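Local coordinates for importin-95 (Chaetomium thermophilum, PDB 4XRI), which probably carries protein cargo into the nucleus as an importin-beta transport receptor built of HEAT repeats, and probably binds a small GTPase, at residues L275-L278 against G279-D283; D283-D286 against V287-A291; G772-I775 against G776-T780; D824-N828 against G829-D833. The protein carries 2 engineered substitutions. All coordinates share one frame; numbering follows the deposited sequence.

Interaction 1 of 4, residues L275-L278 against G279-D283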
loop_
_atom_site.group_PDB
_atom_site.type_symbol
_atom_site.label_atom_id
_atom_site.label_comp_id
_atom_site.label_asym_id
_atom_site.label_seq_id
_atom_site.Cartn_x
_atom_site.Cartn_y
_atom_site.Cartn_z
ATOM N N LEU A 275 11.534 17.013 26.429
ATOM C CA LEU A 275 12.330 15.799 26.256
ATOM C C LEU A 275 12.623 15.502 24.791
ATOM O O LEU A 275 13.759 15.192 24.429
ATOM C CB LEU A 275 11.624 14.597 26.882
ATOM C CG LEU A 275 11.611 14.523 28.406
ATOM C CD1 LEU A 275 10.835 13.303 28.859
ATOM C CD2 LEU A 275 13.029 14.487 28.944
ATOM N N THR A 276 11.596 15.597 23.953
ATOM C CA THR A 276 11.745 15.283 22.537
ATOM C C THR A 276 12.508 16.379 21.797
ATOM O O THR A 276 13.191 16.104 20.813
ATOM C CB THR A 276 10.378 15.059 21.867
ATOM O OG1 THR A 276 9.546 16.207 22.070
ATOM C CG2 THR A 276 9.695 13.840 22.473
ATOM N N ILE A 277 12.389 17.613 22.273
ATOM C CA ILE A 277 13.182 18.718 21.743
ATOM C C ILE A 277 14.664 18.437 21.968
ATOM O O ILE A 277 15.483 18.568 21.055
ATOM C CB ILE A 277 12.798 20.059 22.397
ATOM C CG1 ILE A 277 11.481 20.574 21.816
ATOM C CG2 ILE A 277 13.897 21.094 22.191
ATOM C CD1 ILE A 277 10.900 21.744 22.582
ATOM N N LEU A 278 14.992 18.036 23.194
ATOM C CA LEU A 278 16.354 17.651 23.544
ATOM C C LEU A 278 16.807 16.455 22.718
ATOM O O LEU A 278 17.949 16.398 22.266
ATOM C CB LEU A 278 16.458 17.325 25.039
ATOM C CG LEU A 278 16.236 18.447 26.056
ATOM C CD1 LEU A 278 16.408 17.912 27.470
ATOM C CD2 LEU A 278 17.188 19.605 25.799
ATOM N N GLY A 279 15.904 15.500 22.528
ATOM C CA GLY A 279 16.212 14.293 21.782
ATOM C C GLY A 279 16.555 14.560 20.329
ATOM O O GLY A 279 17.468 13.953 19.777
ATOM N N MET A 280 15.816 15.473 19.709
ATOM C CA MET A 280 16.033 15.815 18.306
ATOM C C MET A 280 17.378 16.497 18.087
ATOM O O MET A 280 17.956 16.416 17.003
ATOM C CB MET A 280 14.910 16.720 17.797
ATOM C CG MET A 280 13.565 16.032 17.666
ATOM S SD MET A 280 12.291 17.135 17.035
ATOM C CE MET A 280 13.026 17.628 15.482
ATOM N N LYS A 281 17.874 17.165 19.123
ATOM C CA LYS A 281 19.119 17.918 19.021
ATOM C C LYS A 281 20.311 17.113 19.533
ATOM O O LYS A 281 21.408 17.646 19.692
ATOM C CB LYS A 281 19.002 19.234 19.794
ATOM C CG LYS A 281 17.851 20.112 19.333
ATOM C CD LYS A 281 17.735 21.365 20.183
ATOM C CE LYS A 281 18.962 22.245 20.027
ATOM N NZ LYS A 281 19.077 22.798 18.650
ATOM N N SER A 282 20.090 15.827 19.784
ATOM C CA SER A 282 21.128 14.960 20.333
ATOM C C SER A 282 22.287 14.744 19.367
ATOM O O SER A 282 22.111 14.771 18.149
ATOM C CB SER A 282 20.534 13.610 20.727
ATOM O OG SER A 282 21.547 12.701 21.123
ATOM N N ASP A 283 23.473 14.525 19.924
ATOM C CA ASP A 283 24.665 14.256 19.125
ATOM C C ASP A 283 24.642 12.834 18.583
ATOM O O ASP A 283 25.343 12.512 17.625
ATOM C CB ASP A 283 25.931 14.492 19.954
ATOM C CG ASP A 283 26.083 15.938 20.383
ATOM O OD1 ASP A 283 25.636 16.831 19.631
ATOM O OD2 ASP A 283 26.647 16.183 21.470
#
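Met280 turns back over the last full turn of helix 265-280, its CG lying 3.2 Å from the carbonyl oxygen Thr276 O, while Met280 N gives that same oxygen a hydrogen bond of 2.9 Å. One residue earlier, Gly279 N reaches Leu275 O, also at 2.9 Å. This is the tight side. With chi2 extended (-179°) the unbranched apolar chain runs off the backbone to fit among Ala291, Trp295, Val335 and Leu336 of two helices, and chi3 turns only its methyl CE. Gly279, lacking a side chain, suits a buried place on this face. Thr276 OG1 is satisfied within the helix by Leu272 O and Phe273 O.

The outer side is looser. Lys281 N has two weak bonds, 3.4 Å to Ile277 O and 3.2 Å to Leu278 O, each bent to about 135°. The aliphatic part of Lys281 lies beside the preceding turn: CG is 3.3 Å from Ile277 O, and CD is 4.3 Å from Ile277 CG2. Its chain then leads outward, as befits an exposed lysine; Leu278 is exposed too. Lys281 leaves helical angles, making this a helix C-terminus whose regular bonding weakens before the next helix of a HEAT-repeat array.

Interaction 2 of 4, residues D283-D286 against V287-A291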
loop_
_atom_site.group_PDB
_atom_site.type_symbol
_atom_site.label_atom_id
_atom_site.label_comp_id
_atom_site.label_asym_id
_atom_site.label_seq_id
_atom_site.Cartn_x
_atom_site.Cartn_y
_atom_site.Cartn_z
ATOM N N ASP A 283 23.473 14.525 19.924
ATOM C CA ASP A 283 24.665 14.256 19.125
ATOM C C ASP A 283 24.642 12.834 18.583
ATOM O O ASP A 283 25.343 12.512 17.625
ATOM C CB ASP A 283 25.931 14.492 19.954
ATOM C CG ASP A 283 26.083 15.938 20.383
ATOM O OD1 ASP A 283 25.636 16.831 19.631
ATOM O OD2 ASP A 283 26.647 16.183 21.470
ATOM N N ASP A 284 23.837 11.985 19.210
ATOM C CA ASP A 284 23.654 10.614 18.754
ATOM C C ASP A 284 22.555 10.572 17.701
ATOM O O ASP A 284 21.400 10.886 17.989
ATOM C CB ASP A 284 23.316 9.695 19.930
ATOM C CG ASP A 284 23.213 8.237 19.523
ATOM O OD1 ASP A 284 22.205 7.860 18.893
ATOM O OD2 ASP A 284 24.138 7.463 19.845
ATOM N N GLU A 285 22.915 10.186 16.482
ATOM C CA GLU A 285 21.979 10.230 15.364
ATOM C C GLU A 285 20.778 9.308 15.568
ATOM O O GLU A 285 19.677 9.602 15.099
ATOM C CB GLU A 285 22.689 9.874 14.054
ATOM C CG GLU A 285 21.782 9.927 12.832
ATOM C CD GLU A 285 22.547 10.056 11.531
ATOM O OE1 GLU A 285 23.788 10.177 11.579
ATOM O OE2 GLU A 285 21.903 10.041 10.461
ATOM N N ASP A 286 20.981 8.210 16.286
ATOM C CA ASP A 286 19.918 7.227 16.468
ATOM C C ASP A 286 18.793 7.717 17.384
ATOM O O ASP A 286 17.623 7.453 17.114
ATOM C CB ASP A 286 20.491 5.913 17.004
ATOM C CG ASP A 286 21.332 5.183 15.976
ATOM O OD1 ASP A 286 20.765 4.745 14.954
ATOM O OD2 ASP A 286 22.555 5.041 16.186
ATOM N N VAL A 287 19.128 8.426 18.459
ATOM C CA VAL A 287 18.082 8.948 19.337
ATOM C C VAL A 287 17.471 10.190 18.699
ATOM O O VAL A 287 16.298 10.498 18.917
ATOM C CB VAL A 287 18.604 9.278 20.759
ATOM C CG1 VAL A 287 20.015 8.775 20.947
ATOM C CG2 VAL A 287 18.509 10.770 21.063
ATOM N N ALA A 288 18.271 10.890 17.898
ATOM C CA ALA A 288 17.781 12.040 17.151
ATOM C C ALA A 288 16.710 11.585 16.167
ATOM O O ALA A 288 15.667 12.224 16.031
ATOM C CB ALA A 288 18.918 12.741 16.421
ATOM N N LYS A 289 16.979 10.471 15.492
ATOM C CA LYS A 289 16.019 9.861 14.572
ATOM C C LYS A 289 14.709 9.514 15.264
ATOM O O LYS A 289 13.627 9.758 14.731
ATOM C CB LYS A 289 16.599 8.592 13.945
ATOM C CG LYS A 289 17.615 8.810 12.842
ATOM C CD LYS A 289 18.013 7.471 12.244
ATOM C CE LYS A 289 19.177 7.596 11.289
ATOM N NZ LYS A 289 19.543 6.268 10.727
ATOM N N LEU A 290 14.824 8.925 16.449
ATOM C CA LEU A 290 13.666 8.472 17.209
ATOM C C LEU A 290 12.822 9.638 17.714
ATOM O O LEU A 290 11.591 9.552 17.777
ATOM C CB LEU A 290 14.118 7.608 18.382
ATOM C CG LEU A 290 14.612 6.218 17.987
ATOM C CD1 LEU A 290 15.325 5.539 19.143
ATOM C CD2 LEU A 290 13.442 5.375 17.519
ATOM N N ALA A 291 13.494 10.728 18.066
ATOM C CA ALA A 291 12.814 11.915 18.557
ATOM C C ALA A 291 12.095 12.632 17.417
ATOM O O ALA A 291 11.013 13.178 17.609
ATOM C CB ALA A 291 13.801 12.848 19.246
#
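Asp284 and Val287 meet through a capping bond. Val287 N donates to Asp284 OD1 at 3.2 Å, on its anti side and 17° out of the carboxylate plane; Asp286 N adds a weak bond to OD1. With CG opposite the backbone N (chi1 -176°), the short aspartate side chain swings over the first turn, where its negative charge would probably be favoured by the helix dipole. OD2 is taken by Ser243 OG, so the cap is itself held in place by helix 243-260.

Among backbone bonds, Ala288 N to Asp284 O (3.1 Å), Lys289 N to Glu285 O (2.9 Å) and Leu290 N to Asp286 O (3.2 Å) establish the helix.

Van der Waals packing is doubtful at Val287, which crosses Asp284 at about a right angle: chi1 is eclipsed (-9°) and CG1 crowds Asp284 OD1. The extended Lys289 chain passes Glu285, with CE 3.8 Å from Glu285 CG.

Glu285 OE2 and Lys289 NZ are 4.5 Å apart, beyond a salt bridge, any attraction being probably modest. Instead, OE2 accepts from Ile354 N and NZ donates to Tyr352 O. This is an aspartate N-cap starting helix 285-310.

Interaction 3 of 4, residues G772-I775 against G776-T780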
loop_
_atom_site.group_PDB
_atom_site.type_symbol
_atom_site.label_atom_id
_atom_site.label_comp_id
_atom_site.label_asym_id
_atom_site.label_seq_id
_atom_site.Cartn_x
_atom_site.Cartn_y
_atom_site.Cartn_z
ATOM N N GLY A 772 -27.922 -6.494 -13.952
ATOM C CA GLY A 772 -28.273 -5.350 -14.775
ATOM C C GLY A 772 -28.204 -5.637 -16.264
ATOM O O GLY A 772 -29.122 -5.303 -17.009
ATOM N N GLY A 773 -27.118 -6.263 -16.701
ATOM C CA GLY A 773 -26.961 -6.631 -18.097
ATOM C C GLY A 773 -27.938 -7.717 -18.506
ATOM O O GLY A 773 -28.465 -7.705 -19.619
ATOM N N ILE A 774 -28.183 -8.656 -17.598
ATOM C CA ILE A 774 -29.092 -9.764 -17.858
ATOM C C ILE A 774 -30.539 -9.290 -18.004
ATOM O O ILE A 774 -31.239 -9.689 -18.940
ATOM C CB ILE A 774 -29.009 -10.820 -16.738
ATOM C CG1 ILE A 774 -27.670 -11.559 -16.806
ATOM C CG2 ILE A 774 -30.157 -11.803 -16.850
ATOM C CD1 ILE A 774 -27.403 -12.462 -15.614
ATOM N N ILE A 775 -30.980 -8.434 -17.084
ATOM C CA ILE A 775 -32.332 -7.879 -17.135
ATOM C C ILE A 775 -32.569 -7.156 -18.458
ATOM O O ILE A 775 -33.602 -7.334 -19.100
ATOM C CB ILE A 775 -32.595 -6.906 -15.965
ATOM C CG1 ILE A 775 -32.558 -7.654 -14.632
ATOM C CG2 ILE A 775 -33.942 -6.220 -16.130
ATOM C CD1 ILE A 775 -32.374 -6.743 -13.439
ATOM N N GLY A 776 -31.590 -6.359 -18.866
ATOM C CA GLY A 776 -31.649 -5.652 -20.132
ATOM C C GLY A 776 -31.698 -6.590 -21.324
ATOM O O GLY A 776 -32.422 -6.344 -22.289
ATOM N N ALA A 777 -30.923 -7.668 -21.257
ATOM C CA ALA A 777 -30.870 -8.648 -22.340
ATOM C C ALA A 777 -32.207 -9.367 -22.502
ATOM O O ALA A 777 -32.681 -9.576 -23.620
ATOM C CB ALA A 777 -29.758 -9.657 -22.093
ATOM N N MET A 778 -32.819 -9.729 -21.380
ATOM C CA MET A 778 -34.077 -10.469 -21.404
ATOM C C MET A 778 -35.253 -9.557 -21.741
ATOM O O MET A 778 -36.237 -9.993 -22.339
ATOM C CB MET A 778 -34.310 -11.172 -20.062
ATOM C CG MET A 778 -33.244 -12.206 -19.696
ATOM S SD MET A 778 -33.140 -13.601 -20.839
ATOM C CE MET A 778 -31.798 -13.094 -21.914
ATOM N N LYS A 779 -35.145 -8.287 -21.363
ATOM C CA LYS A 779 -36.188 -7.319 -21.674
ATOM C C LYS A 779 -36.253 -7.048 -23.175
ATOM O O LYS A 779 -37.316 -7.146 -23.788
ATOM C CB LYS A 779 -35.957 -6.010 -20.918
ATOM C CG LYS A 779 -37.059 -4.983 -21.123
ATOM C CD LYS A 779 -36.605 -3.609 -20.674
ATOM C CE LYS A 779 -35.419 -3.139 -21.500
ATOM N NZ LYS A 779 -34.815 -1.894 -20.955
ATOM N N THR A 780 -35.105 -6.718 -23.761
ATOM C CA THR A 780 -35.033 -6.343 -25.171
ATOM C C THR A 780 -35.295 -7.516 -26.112
ATOM O O THR A 780 -35.551 -7.320 -27.302
ATOM C CB THR A 780 -33.661 -5.732 -25.518
ATOM O OG1 THR A 780 -32.625 -6.682 -25.239
ATOM C CG2 THR A 780 -33.420 -4.469 -24.705
#
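The C-terminal turns of the long helix 754-780, in the HEAT-repeat array of the importin-beta fold, are built here from small residues (Gly772, Gly773, Gly776, Ala777) interspersed with large apolar ones (Ile774, Ile775, Met778). Regular bonds from the NH of residue i+4 to the C=O of residue i join the successive turns. Gly776 N reaches Gly772 O at 3.3 Å, the longest of the four, and Ala777 N meets Gly773 O at 3.0 Å. The shortest two, both 2.9 Å, run from Met778 N to Ile774 O and from Lys779 N to Ile775 O; the former comes nearly along the C=O axis.

Side chains follow the same spacing. Ile774 CG2 touches Met778 CG at 4.2 Å, one helical turn apart, and Met778 CG also lies against Ile774 O. Bends at chi2 (-63°) and chi3 fold the methionine chain back, so that its methyl CE comes to lie beside Ala777 CB, a flexible apolar chain suited to an uneven buried surface. Ala777 places only its CB over the carbonyl oxygens of Gly773 and Ile774, keeping that flank slim, as do the glycines. At the end of the run Thr780 turns OG1 back (chi1 60°), where it donates to Gly776 O at 3.0 Å; Thr780 N donates to the same oxygen, so a single carbonyl is gripped twice.

Around this core, Ile774 packs on Leu733, Val736 and Leu740 of helix 730-743, and Met778 on Phe729 just before it. Ile775 faces Val818 and Leu822 of helix 809-825, while the short helix 784-787 contributes Leu787 to both isoleucines and Val786 to Met778.

Interaction 4 of 4, residues D824-N828 against G829-D833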
loop_
_atom_site.group_PDB
_atom_site.type_symbol
_atom_site.label_atom_id
_atom_site.label_comp_id
_atom_site.label_asym_id
_atom_site.label_seq_id
_atom_site.Cartn_x
_atom_site.Cartn_y
_atom_site.Cartn_z
ATOM N N ASP A 824 -38.631 -1.230 -15.474
ATOM C CA ASP A 824 -38.809 -1.228 -16.920
ATOM C C ASP A 824 -39.183 -2.611 -17.437
ATOM O O ASP A 824 -40.078 -2.749 -18.270
ATOM C CB ASP A 824 -37.534 -0.741 -17.612
ATOM C CG ASP A 824 -37.642 0.691 -18.090
ATOM O OD1 ASP A 824 -36.748 1.499 -17.760
ATOM O OD2 ASP A 824 -38.615 1.004 -18.806
ATOM N N ALA A 825 -38.495 -3.630 -16.932
ATOM C CA ALA A 825 -38.668 -4.995 -17.422
ATOM C C ALA A 825 -40.036 -5.563 -17.066
ATOM O O ALA A 825 -40.573 -6.403 -17.790
ATOM C CB ALA A 825 -37.570 -5.891 -16.873
ATOM N N TYR A 826 -40.589 -5.117 -15.946
ATOM C CA TYR A 826 -41.920 -5.544 -15.539
ATOM C C TYR A 826 -42.786 -4.332 -15.224
ATOM O O TYR A 826 -42.946 -3.960 -14.062
ATOM C CB TYR A 826 -41.839 -6.482 -14.336
ATOM C CG TYR A 826 -41.002 -7.711 -14.597
ATOM C CD1 TYR A 826 -41.551 -8.831 -15.208
ATOM C CD2 TYR A 826 -39.661 -7.745 -14.248
ATOM C CE1 TYR A 826 -40.786 -9.956 -15.454
ATOM C CE2 TYR A 826 -38.888 -8.862 -14.491
ATOM C CZ TYR A 826 -39.453 -9.964 -15.094
ATOM O OH TYR A 826 -38.684 -11.078 -15.336
ATOM N N PRO A 827 -43.344 -3.708 -16.273
ATOM C CA PRO A 827 -44.173 -2.508 -16.136
ATOM C C PRO A 827 -45.570 -2.852 -15.644
ATOM O O PRO A 827 -45.780 -3.968 -15.178
ATOM C CB PRO A 827 -44.206 -1.950 -17.559
ATOM C CG PRO A 827 -44.123 -3.167 -18.415
ATOM C CD PRO A 827 -43.246 -4.150 -17.674
ATOM N N ASN A 828 -46.503 -1.910 -15.777
ATOM C CA ASN A 828 -47.875 -2.037 -15.271
ATOM C C ASN A 828 -47.979 -2.783 -13.938
ATOM O O ASN A 828 -48.818 -3.671 -13.774
ATOM C CB ASN A 828 -48.781 -2.713 -16.311
ATOM C CG ASN A 828 -49.075 -1.823 -17.506
ATOM O OD1 ASN A 828 -48.985 -0.597 -17.418
ATOM N ND2 ASN A 828 -49.416 -2.436 -18.633
ATOM N N GLY A 829 -47.106 -2.422 -13.002
ATOM C CA GLY A 829 -47.204 -2.856 -11.617
ATOM C C GLY A 829 -47.249 -4.345 -11.334
ATOM O O GLY A 829 -48.125 -4.814 -10.610
ATOM N N GLN A 830 -46.305 -5.093 -11.893
ATOM C CA GLN A 830 -46.177 -6.510 -11.568
ATOM C C GLN A 830 -45.268 -6.671 -10.357
ATOM O O GLN A 830 -45.261 -7.713 -9.701
ATOM C CB GLN A 830 -45.629 -7.298 -12.757
ATOM C CG GLN A 830 -46.244 -6.907 -14.088
ATOM C CD GLN A 830 -45.733 -7.759 -15.231
ATOM O OE1 GLN A 830 -45.462 -8.947 -15.061
ATOM N NE2 GLN A 830 -45.593 -7.152 -16.404
ATOM N N LEU A 831 -44.501 -5.624 -10.071
ATOM C CA LEU A 831 -43.586 -5.621 -8.937
ATOM C C LEU A 831 -43.903 -4.478 -7.984
ATOM O O LEU A 831 -43.074 -4.111 -7.147
ATOM C CB LEU A 831 -42.137 -5.508 -9.411
ATOM C CG LEU A 831 -41.625 -6.522 -10.434
ATOM C CD1 LEU A 831 -40.142 -6.304 -10.685
ATOM C CD2 LEU A 831 -41.893 -7.945 -9.973
ATOM N N ALA A 832 -45.100 -3.915 -8.121
ATOM C CA ALA A 832 -45.525 -2.785 -7.298
ATOM C C ALA A 832 -45.445 -3.123 -5.814
ATOM O O ALA A 832 -45.056 -2.286 -5.000
ATOM C CB ALA A 832 -46.938 -2.357 -7.669
ATOM N N ASP A 833 -45.803 -4.358 -5.474
ATOM C CA ASP A 833 -45.736 -4.835 -4.095
ATOM C C ASP A 833 -44.319 -4.771 -3.540
ATOM O O ASP A 833 -44.082 -4.223 -2.462
ATOM C CB ASP A 833 -46.256 -6.269 -3.997
ATOM C CG ASP A 833 -47.753 -6.361 -4.201
ATOM O OD1 ASP A 833 -48.431 -5.319 -4.082
ATOM O OD2 ASP A 833 -48.248 -7.474 -4.478
#
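Tyr826 and Leu831 touch across a helix-to-helix connection of the HEAT-repeat fold, in which the chain leaves helix 809-825 and turns into helix 832-835. Leu831 CD1 lies 3.9 Å from Tyr826 CD2, approaching the ring obliquely, and Leu831 CG is as close to Tyr826 CB. This is the apolar inside of the turn. Gln830 comes to another part of the same ring: its OE1 stands at the edge, near the ring plane, 3.9 Å from Tyr826 CD1, with amide and ring planes 84° apart. On the exposed side, Gln830 CG sits 3.2 Å from Pro827 O, to which Gln830 NE2 makes a weak, bent hydrogen bond of 3.4 Å.

The next layer fixes these groups. Pro827, whose ring restrains the backbone just after the helix, runs side by side with the extended Gln830 chain. Asn828 and Gly829 both adopt positive phi, 36° and 56°; glycine is favoured in such a conformation, and asparagine tolerates it better than most residues. Leu831, at the N-cap position just before the following helix, has no polar side chain to cap it.

Farther out, Leu831 touches Phe795 and Gln871, and Tyr826 packs on Val791 while its OH donates to Thr784 O.

From the N terminus, interaction 1 ends helix 265-280 and interaction 2 begins helix 285-310; they share Asp283, so together they complete one hairpin connection. Across it the two touch, Ala291 CB lying 3.3 Å from Met280 N and Val287 CG2 3.5 Å from Ser282 CB. Interaction 3 comes much later, at the end of helix 754-780, and interaction 4 follows it in series, closing the turn from helix 809-825 to helix 832-835. These two also pack together, through Ile775 and Lys779 against Ala825. None nests within or crosses another. The pairs lie on opposite sides of the chain's centre, the centres of interactions 1 and 3 about 68 Å apart.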